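Thioesterase domain-containing protein (Pseudomonas aeruginosa, PDB 3F1T) is probably an acyl-CoA thioesterase of the hotdog fold, of the PaaI type, with 1,4-dihydroxy-2-naphthoyl-CoA as a suggested substrate. Local coordinates at residues P49-M63 against I88-Y101. Numbering follows the deposited sequence. Where two conformers were deposited one is given.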
ATOM      1  N   PRO B  49      30.591  -8.292  -5.632  1.00 68.87           N
ATOM      2  CA  PRO B  49      30.324  -9.507  -4.848  1.00 68.83           C
ATOM      3  C   PRO B  49      31.056  -9.524  -3.500  1.00 68.10           C
ATOM      4  O   PRO B  49      30.583 -10.140  -2.537  1.00 68.22           O
ATOM      5  CB  PRO B  49      30.820 -10.650  -5.759  1.00 68.82           C
ATOM      6  CG  PRO B  49      31.511  -9.991  -6.926  1.00 69.15           C
ATOM      7  CD  PRO B  49      30.963  -8.601  -7.027  1.00 68.82           C
ATOM      8  N   GLU B  50      32.161  -8.782  -3.419  1.00 66.69           N
ATOM      9  CA  GLU B  50      32.965  -8.717  -2.200  1.00 65.68           C
ATOM     10  C   GLU B  50      32.211  -8.024  -1.060  1.00 61.96           C
ATOM     11  O   GLU B  50      32.508  -8.253   0.116  1.00 61.66           O
ATOM     12  CB  GLU B  50      34.297  -8.005  -2.487  1.00 66.50           C
ATOM     13  CG  GLU B  50      35.477  -8.395  -1.536  1.00 74.67           C
ATOM     14  CD  GLU B  50      36.652  -7.400  -1.595  1.00 85.50           C
ATOM     15  OE1 GLU B  50      36.382  -6.169  -1.874  1.00 90.26           O
ATOM     16  OE2 GLU B  50      37.779  -7.781  -1.339  1.00 83.22           O
ATOM     17  N   SER B  51      31.178  -7.258  -1.415  1.00 58.27           N
ATOM     18  CA  SER B  51      30.516  -6.339  -0.478  1.00 55.55           C
ATOM     19  C   SER B  51      29.214  -6.890   0.123  1.00 52.94           C
ATOM     20  O   SER B  51      28.599  -6.247   0.976  1.00 50.58           O
ATOM     21  CB  SER B  51      30.247  -4.989  -1.151  1.00 54.94           C
ATOM     22  OG  SER B  51      31.448  -4.255  -1.302  1.00 53.89           O
ATOM     23  N   GLY B  52      28.752  -8.021  -0.407  1.00 50.96           N
ATOM     24  CA  GLY B  52      27.683  -8.816   0.207  1.00 48.38           C
ATOM     25  C   GLY B  52      26.327  -8.135   0.327  1.00 46.71           C
ATOM     26  O   GLY B  52      25.473  -8.577   1.098  1.00 47.14           O
ATOM     27  N   VAL B  53      26.117  -7.067  -0.440  1.00 45.32           N
ATOM     28  CA  VAL B  53      24.865  -6.312  -0.375  1.00 42.71           C
ATOM     29  C   VAL B  53      23.776  -6.924  -1.260  1.00 41.74           C
ATOM     30  O   VAL B  53      23.966  -7.128  -2.462  1.00 41.81           O
ATOM     31  CB  VAL B  53      25.063  -4.819  -0.736  1.00 43.59           C
ATOM     32  CG1 VAL B  53      23.728  -4.085  -0.729  1.00 39.74           C
ATOM     33  CG2 VAL B  53      26.038  -4.160   0.235  1.00 42.71           C
ATOM     34  N   VAL B  54      22.634  -7.218  -0.647  1.00 39.56           N
ATOM     35  CA  VAL B  54      21.493  -7.794  -1.353  1.00 36.60           C
ATOM     36  C   VAL B  54      20.627  -6.723  -2.017  1.00 36.52           C
ATOM     37  O   VAL B  54      20.227  -5.741  -1.384  1.00 36.84           O
ATOM     38  CB  VAL B  54      20.622  -8.644  -0.404  1.00 34.95           C
ATOM     39  CG1 VAL B  54      19.291  -8.980  -1.056  1.00 32.69           C
ATOM     40  CG2 VAL B  54      21.370  -9.904   0.002  1.00 34.26           C
ATOM     41  N   HIS B  55      20.303  -6.954  -3.286  1.00 33.93           N
ATOM     42  CA  HIS B  55      19.424  -6.084  -4.040  1.00 31.02           C
ATOM     43  C   HIS B  55      17.983  -6.125  -3.501  1.00 33.12           C
ATOM     44  O   HIS B  55      17.386  -7.207  -3.355  1.00 32.59           O
ATOM     45  CB  HIS B  55      19.461  -6.486  -5.516  1.00 31.35           C
ATOM     46  CG  HIS B  55      18.540  -5.690  -6.383  1.00 28.84           C
ATOM     47  ND1 HIS B  55      18.479  -4.313  -6.336  1.00 31.11           N
ATOM     48  CD2 HIS B  55      17.677  -6.074  -7.356  1.00 25.53           C
ATOM     49  CE1 HIS B  55      17.555  -3.889  -7.183  1.00 27.27           C
ATOM     50  NE2 HIS B  55      17.055  -4.937  -7.816  1.00 26.11           N
ATOM     51  N   GLY B  56      17.391  -4.942  -3.331  1.00 30.68           N
ATOM     52  CA  GLY B  56      16.014  -4.821  -2.865  1.00 27.53           C
ATOM     53  C   GLY B  56      15.029  -5.592  -3.716  1.00 27.27           C
ATOM     54  O   GLY B  56      14.070  -6.149  -3.200  1.00 27.98           O
ATOM     55  N   GLY B  57      15.232  -5.597  -5.029  1.00 26.46           N
ATOM     56  CA  GLY B  57      14.317  -6.303  -5.933  1.00 23.18           C
ATOM     57  C   GLY B  57      14.328  -7.812  -5.770  1.00 22.21           C
ATOM     58  O   GLY B  57      13.352  -8.484  -6.091  1.00 22.22           O
ATOM     59  N   ALA B  58      15.450  -8.348  -5.295  1.00 21.16           N
ATOM     60  CA  ALA B  58      15.541  -9.756  -4.904  1.00 21.32           C
ATOM     61  C   ALA B  58      14.595 -10.075  -3.755  1.00 22.14           C
ATOM     62  O   ALA B  58      13.914 -11.107  -3.763  1.00 21.89           O
ATOM     63  CB  ALA B  58      16.997 -10.124  -4.526  1.00 18.64           C
ATOM     64  N   ILE B  59      14.601  -9.213  -2.739  1.00 23.60           N
ATOM     65  CA  ILE B  59      13.743  -9.381  -1.573  1.00 22.90           C
ATOM     66  C   ILE B  59      12.268  -9.215  -1.890  1.00 23.52           C
ATOM     67  O   ILE B  59      11.449  -9.956  -1.365  1.00 23.76           O
ATOM     68  CB  ILE B  59      14.129  -8.437  -0.427  1.00 26.56           C
ATOM     69  CG1 ILE B  59      15.473  -8.856   0.168  1.00 19.89           C
ATOM     70  CG2 ILE B  59      13.047  -8.437   0.645  1.00 21.09           C
ATOM     71  CD1 ILE B  59      16.244  -7.701   0.740  1.00 32.91           C
ATOM     72  N   THR B  60      11.944  -8.367  -2.862  1.00 23.65           N
ATOM     73  CA  THR B  60      10.583  -8.315  -3.390  1.00 24.33           C
ATOM     74  C   THR B  60      10.154  -9.665  -3.931  1.00 23.40           C
ATOM     75  O   THR B  60       9.021 -10.099  -3.721  1.00 26.00           O
ATOM     76  CB  THR B  60      10.452  -7.292  -4.547  1.00 26.29           C
ATOM     77  OG1 THR B  60      10.591  -5.972  -4.025  1.00 22.78           O
ATOM     78  CG2 THR B  60       9.085  -7.423  -5.232  1.00 25.02           C
ATOM     79  N   THR B  61      10.960 -10.209  -4.834  1.00 22.13           N
ATOM     80  CA  THR B  61      10.673 -11.523  -5.379  1.00 19.62           C
ATOM     81  C   THR B  61      10.505 -12.537  -4.257  1.00 16.75           C
ATOM     82  O   THR B  61       9.576 -13.335  -4.273  1.00 18.91           O
ATOM     83  CB  THR B  61      11.801 -11.994  -6.318  1.00 22.52           C
ATOM     84  OG1 THR B  61      11.917 -11.078  -7.419  1.00 18.55           O
ATOM     85  CG2 THR B  61      11.489 -13.377  -6.849  1.00 20.46           C
ATOM     86  N   LEU B  62      11.437 -12.540  -3.307  1.00 18.40           N
ATOM     87  CA  LEU B  62      11.382 -13.477  -2.187  1.00 16.50           C
ATOM     88  C   LEU B  62      10.017 -13.378  -1.527  1.00 18.20           C
ATOM     89  O   LEU B  62       9.347 -14.389  -1.285  1.00 17.03           O
ATOM     90  CB  LEU B  62      12.497 -13.183  -1.174  1.00 17.70           C
ATOM     91  CG  LEU B  62      12.354 -13.849   0.204  1.00 17.01           C
ATOM     92  CD1 LEU B  62      12.470 -15.378   0.095  1.00 16.28           C
ATOM     93  CD2 LEU B  62      13.348 -13.283   1.203  1.00 10.61           C
HETATM   94  N   MSE B  63       9.534 -12.148  -1.393  0.50 17.59           N
HETATM   95  CA  MSE B  63       8.390 -11.864  -0.528  0.50 18.09           C
HETATM   96  C   MSE B  63       7.061 -11.923  -1.267  0.50 17.47           C
HETATM   97  O   MSE B  63       6.053 -12.367  -0.715  0.50 18.20           O
HETATM   98  CB  MSE B  63       8.556 -10.500   0.137  0.50 16.57           C
HETATM   99  CG  MSE B  63       9.659 -10.477   1.160  0.50 18.76           C
HETATM  100 SE   MSE B  63       9.514 -11.880   2.480  0.50 19.91          SE
HETATM  101  CE  MSE B  63       7.590 -11.865   2.833  0.50  6.88           C
ATOM    102  N   ILE B  88       5.148  -3.972   0.255  1.00 19.98           N
ATOM    103  CA  ILE B  88       6.363  -4.239   1.009  1.00 20.79           C
ATOM    104  C   ILE B  88       6.874  -2.908   1.557  1.00 21.86           C
ATOM    105  O   ILE B  88       6.954  -1.917   0.830  1.00 19.87           O
ATOM    106  CB  ILE B  88       7.467  -4.801   0.090  1.00 23.04           C
ATOM    107  CG1 ILE B  88       6.904  -5.941  -0.765  1.00 27.69           C
ATOM    108  CG2 ILE B  88       8.656  -5.303   0.929  1.00 22.14           C
ATOM    109  CD1 ILE B  88       7.978  -6.705  -1.527  1.00 36.72           C
ATOM    110  N   ASP B  89       7.153  -2.873   2.855  1.00 21.56           N
ATOM    111  CA  ASP B  89       7.626  -1.662   3.512  1.00 19.32           C
ATOM    112  C   ASP B  89       8.863  -1.995   4.334  1.00 19.55           C
ATOM    113  O   ASP B  89       8.795  -2.782   5.286  1.00 21.28           O
ATOM    114  CB  ASP B  89       6.524  -1.099   4.416  1.00 19.33           C
ATOM    115  CG  ASP B  89       5.322  -0.609   3.632  1.00 21.46           C
ATOM    116  OD1 ASP B  89       5.409   0.483   3.025  1.00 31.18           O
ATOM    117  OD2 ASP B  89       4.332  -1.356   3.521  1.00 19.47           O
ATOM    118  N   TYR B  90      10.003  -1.479   3.900  1.00 20.44           N
ATOM    119  CA  TYR B  90      11.291  -1.766   4.524  1.00 21.07           C
ATOM    120  C   TYR B  90      11.449  -0.965   5.803  1.00 20.75           C
ATOM    121  O   TYR B  90      11.216   0.241   5.815  1.00 21.93           O
ATOM    122  CB  TYR B  90      12.437  -1.449   3.556  1.00 17.90           C
ATOM    123  CG  TYR B  90      12.602  -2.485   2.468  1.00 21.82           C
ATOM    124  CD1 TYR B  90      13.470  -3.564   2.628  1.00 28.39           C
ATOM    125  CD2 TYR B  90      11.863  -2.410   1.294  1.00 19.80           C
ATOM    126  CE1 TYR B  90      13.544  -4.571   1.675  1.00 24.21           C
ATOM    127  CE2 TYR B  90      11.934  -3.399   0.343  1.00 22.13           C
ATOM    128  CZ  TYR B  90      12.806  -4.463   0.521  1.00 27.54           C
ATOM    129  OH  TYR B  90      12.916  -5.437  -0.455  1.00 29.27           O
HETATM  130  N   MSE B  91      11.755  -1.666   6.893  1.00 22.92           N
HETATM  131  CA  MSE B  91      11.966  -1.052   8.187  1.00 25.81           C
HETATM  132  C   MSE B  91      13.400  -0.575   8.285  1.00 27.23           C
HETATM  133  O   MSE B  91      13.691   0.448   8.914  1.00 29.06           O
HETATM  134  CB  MSE B  91      11.718  -2.066   9.295  1.00 27.23           C
HETATM  135  CG  MSE B  91      10.287  -2.565   9.371  1.00 37.41           C
HETATM  136 SE   MSE B  91       9.007  -1.089   9.578  1.00 47.06          SE
HETATM  137  CE  MSE B  91       8.248  -1.090   7.768  1.00 42.46           C
ATOM    138  N   HIS B  92      14.312  -1.419   7.823  1.00 27.77           N
ATOM    139  CA  HIS B  92      15.727  -1.108   7.907  1.00 27.54           C
ATOM    140  C   HIS B  92      16.481  -1.934   6.892  1.00 26.96           C
ATOM    141  O   HIS B  92      15.917  -2.866   6.307  1.00 27.99           O
ATOM    142  CB  HIS B  92      16.260  -1.362   9.321  1.00 26.67           C
ATOM    143  CG  HIS B  92      16.301  -2.806   9.698  1.00 28.01           C
ATOM    144  ND1 HIS B  92      15.434  -3.359  10.618  1.00 32.26           N
ATOM    145  CD2 HIS B  92      17.043  -3.831   9.216  1.00 30.10           C
ATOM    146  CE1 HIS B  92      15.648  -4.661  10.694  1.00 24.95           C
ATOM    147  NE2 HIS B  92      16.637  -4.967   9.874  1.00 34.48           N
ATOM    148  N   PRO B  93      17.682  -1.476   6.527  1.00 27.08           N
ATOM    149  CA  PRO B  93      18.433  -2.123   5.456  1.00 27.81           C
ATOM    150  C   PRO B  93      18.871  -3.525   5.862  1.00 27.68           C
ATOM    151  O   PRO B  93      19.068  -3.796   7.049  1.00 29.17           O
ATOM    152  CB  PRO B  93      19.645  -1.204   5.266  1.00 27.30           C
ATOM    153  CG  PRO B  93      19.778  -0.469   6.563  1.00 30.34           C
ATOM    154  CD  PRO B  93      18.393  -0.320   7.107  1.00 28.91           C
ATOM    155  N   ALA B  94      18.902  -4.438   4.900  1.00 28.69           N
ATOM    156  CA  ALA B  94      19.434  -5.765   5.156  1.00 30.80           C
ATOM    157  C   ALA B  94      20.916  -5.702   5.553  1.00 30.28           C
ATOM    158  O   ALA B  94      21.644  -4.809   5.114  1.00 32.55           O
ATOM    159  CB  ALA B  94      19.223  -6.664   3.928  1.00 29.78           C
ATOM    160  N   GLU B  95      21.348  -6.609   6.427  1.00 31.54           N
ATOM    161  CA  GLU B  95      22.779  -6.784   6.702  1.00 31.25           C
ATOM    162  C   GLU B  95      23.469  -7.483   5.542  1.00 30.33           C
ATOM    163  O   GLU B  95      22.900  -8.394   4.938  1.00 30.87           O
ATOM    164  CB  GLU B  95      22.997  -7.596   7.974  1.00 32.42           C
ATOM    165  CG  GLU B  95      22.494  -6.922   9.231  1.00 39.97           C
ATOM    166  CD  GLU B  95      22.301  -7.902  10.373  1.00 50.73           C
ATOM    167  OE1 GLU B  95      23.295  -8.558  10.763  1.00 57.94           O
ATOM    168  OE2 GLU B  95      21.147  -8.057  10.845  1.00 55.42           O
ATOM    169  N   PRO B  96      24.683  -7.034   5.194  1.00 29.47           N
ATOM    170  CA  PRO B  96      25.421  -7.685   4.116  1.00 27.74           C
ATOM    171  C   PRO B  96      25.944  -9.065   4.511  1.00 25.03           C
ATOM    172  O   PRO B  96      26.030  -9.376   5.692  1.00 23.89           O
ATOM    173  CB  PRO B  96      26.581  -6.717   3.844  1.00 26.56           C
ATOM    174  CG  PRO B  96      26.724  -5.919   5.097  1.00 28.89           C
ATOM    175  CD  PRO B  96      25.337  -5.791   5.645  1.00 30.39           C
ATOM    176  N   HIS B  97      26.183  -9.915   3.516  1.00 23.56           N
ATOM    177  CA  HIS B  97      26.743 -11.252   3.739  1.00 23.39           C
ATOM    178  C   HIS B  97      25.884 -12.125   4.646  1.00 22.33           C
ATOM    179  O   HIS B  97      26.403 -12.985   5.358  1.00 22.46           O
ATOM    180  CB  HIS B  97      28.177 -11.170   4.293  1.00 24.62           C
ATOM    181  CG  HIS B  97      29.124 -10.418   3.411  1.00 24.63           C
ATOM    182  ND1 HIS B  97      29.543  -9.133   3.692  1.00 24.60           N
ATOM    183  CD2 HIS B  97      29.715 -10.760   2.240  1.00 25.32           C
ATOM    184  CE1 HIS B  97      30.362  -8.721   2.740  1.00 26.46           C
ATOM    185  NE2 HIS B  97      30.496  -9.696   1.855  1.00 26.73           N
ATOM    186  N   LYS B  98      24.568 -11.934   4.588  1.00 20.94           N
ATOM    187  CA  LYS B  98      23.651 -12.770   5.353  1.00 19.69           C
ATOM    188  C   LYS B  98      22.441 -13.153   4.515  1.00 19.82           C
ATOM    189  O   LYS B  98      21.887 -12.325   3.800  1.00 18.45           O
ATOM    190  CB  LYS B  98      23.211 -12.063   6.640  1.00 19.93           C
ATOM    191  CG  LYS B  98      24.167 -12.273   7.827  1.00 23.09           C
ATOM    192  CD  LYS B  98      23.675 -11.569   9.081  1.00 16.78           C
ATOM    193  CE  LYS B  98      24.799 -11.424  10.081  1.00 30.39           C
ATOM    194  NZ  LYS B  98      24.414 -10.598  11.272  1.00 29.77           N
ATOM    195  N   ASP B  99      22.076 -14.431   4.553  1.00 23.40           N
ATOM    196  CA  ASP B  99      20.881 -14.897   3.847  1.00 22.23           C
ATOM    197  C   ASP B  99      19.644 -14.154   4.341  1.00 24.05           C
ATOM    198  O   ASP B  99      19.533 -13.846   5.531  1.00 22.37           O
ATOM    199  CB  ASP B  99      20.692 -16.399   4.027  1.00 21.61           C
ATOM    200  CG  ASP B  99      21.642 -17.215   3.174  1.00 25.91           C
ATOM    201  OD1 ASP B  99      22.343 -16.637   2.304  1.00 24.51           O
ATOM    202  OD2 ASP B  99      21.644 -18.451   3.335  1.00 22.92           O
ATOM    203  N   VAL B 100      18.682 -13.944   3.441  1.00 23.78           N
ATOM    204  CA  VAL B 100      17.394 -13.353   3.818  1.00 21.74           C
ATOM    205  C   VAL B 100      16.279 -14.391   3.828  1.00 21.81           C
ATOM    206  O   VAL B 100      16.052 -15.095   2.834  1.00 21.66           O
ATOM    207  CB  VAL B 100      17.000 -12.163   2.888  1.00 21.82           C
ATOM    208  CG1 VAL B 100      15.739 -11.458   3.406  1.00 18.81           C
ATOM    209  CG2 VAL B 100      18.146 -11.177   2.775  1.00 21.58           C
ATOM    210  N   TYR B 101      15.543 -14.436   4.937  1.00 18.15           N
ATOM    211  CA  TYR B 101      14.399 -15.314   5.066  1.00 18.12           C
ATOM    212  C   TYR B 101      13.095 -14.559   4.869  1.00 17.71           C
ATOM    213  O   TYR B 101      12.971 -13.392   5.238  1.00 16.99           O
ATOM    214  CB  TYR B 101      14.419 -15.986   6.428  1.00 16.94           C
ATOM    215  CG  TYR B 101      15.582 -16.925   6.587  1.00 18.77           C
ATOM    216  CD1 TYR B 101      15.465 -18.261   6.240  1.00 15.78           C
ATOM    217  CD2 TYR B 101      16.829 -16.456   6.954  1.00 18.74           C
ATOM    218  CE1 TYR B 101      16.526 -19.126   6.389  1.00 19.83           C
ATOM    219  CE2 TYR B 101      17.910 -17.318   7.092  1.00 18.73           C
ATOM    220  CZ  TYR B 101      17.756 -18.643   6.763  1.00 15.63           C
ATOM    221  OH  TYR B 101      18.816 -19.509   6.906  1.00 28.66           O
TER
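With CG beside the backbone N (chi1 -58°), the His97 side chain lays its imidazole over Gly52 and brings the NE2 edge up to the 49-51 turn. His97 NE2 donates to Glu50 O at 3.0 Å; the carbonyl oxygen lies in the ring plane, yet the donor stands well above the carbonyl plane and the bond is bent, 137° at the hydrogen. Gly52 CA makes a CH-pi contact with one face, 3.5 Å from the centroid of the His97 ring. A straighter bond joins the backbones, His97 N to Gly52 O at 2.9 Å, and Pro96 CA adds a CA-H...O contact to the same oxygen.

Further along, helix 56-63 rests on the C-terminal end of strand 83-90 and the start of strand 100-109, as the central helix of a hotdog fold does on its sheet. The Tyr90 ring, its CG likewise beside the backbone N (chi1 -76°), rises obliquely to the first turn, where Tyr90 OH lies 3.1 Å from Gly56 O and touches CG2 of Ile59. Ile88 CD1 ends 3.6 Å from Thr60 CA, while Leu62 CD2 meets Val100 CG1 at 3.7 Å. Ala120 of strand 113-121 closes in on both Ile59 and Val100, and a second subunit continues the sheet beside Ile88.

The chemistry thus changes along the contact: two hydrogen bonds to main-chain carbonyls, one of them bent, tie His97 to residues 50-52 at the exposed end, whereas largely apolar packing seats the helix on the sheet.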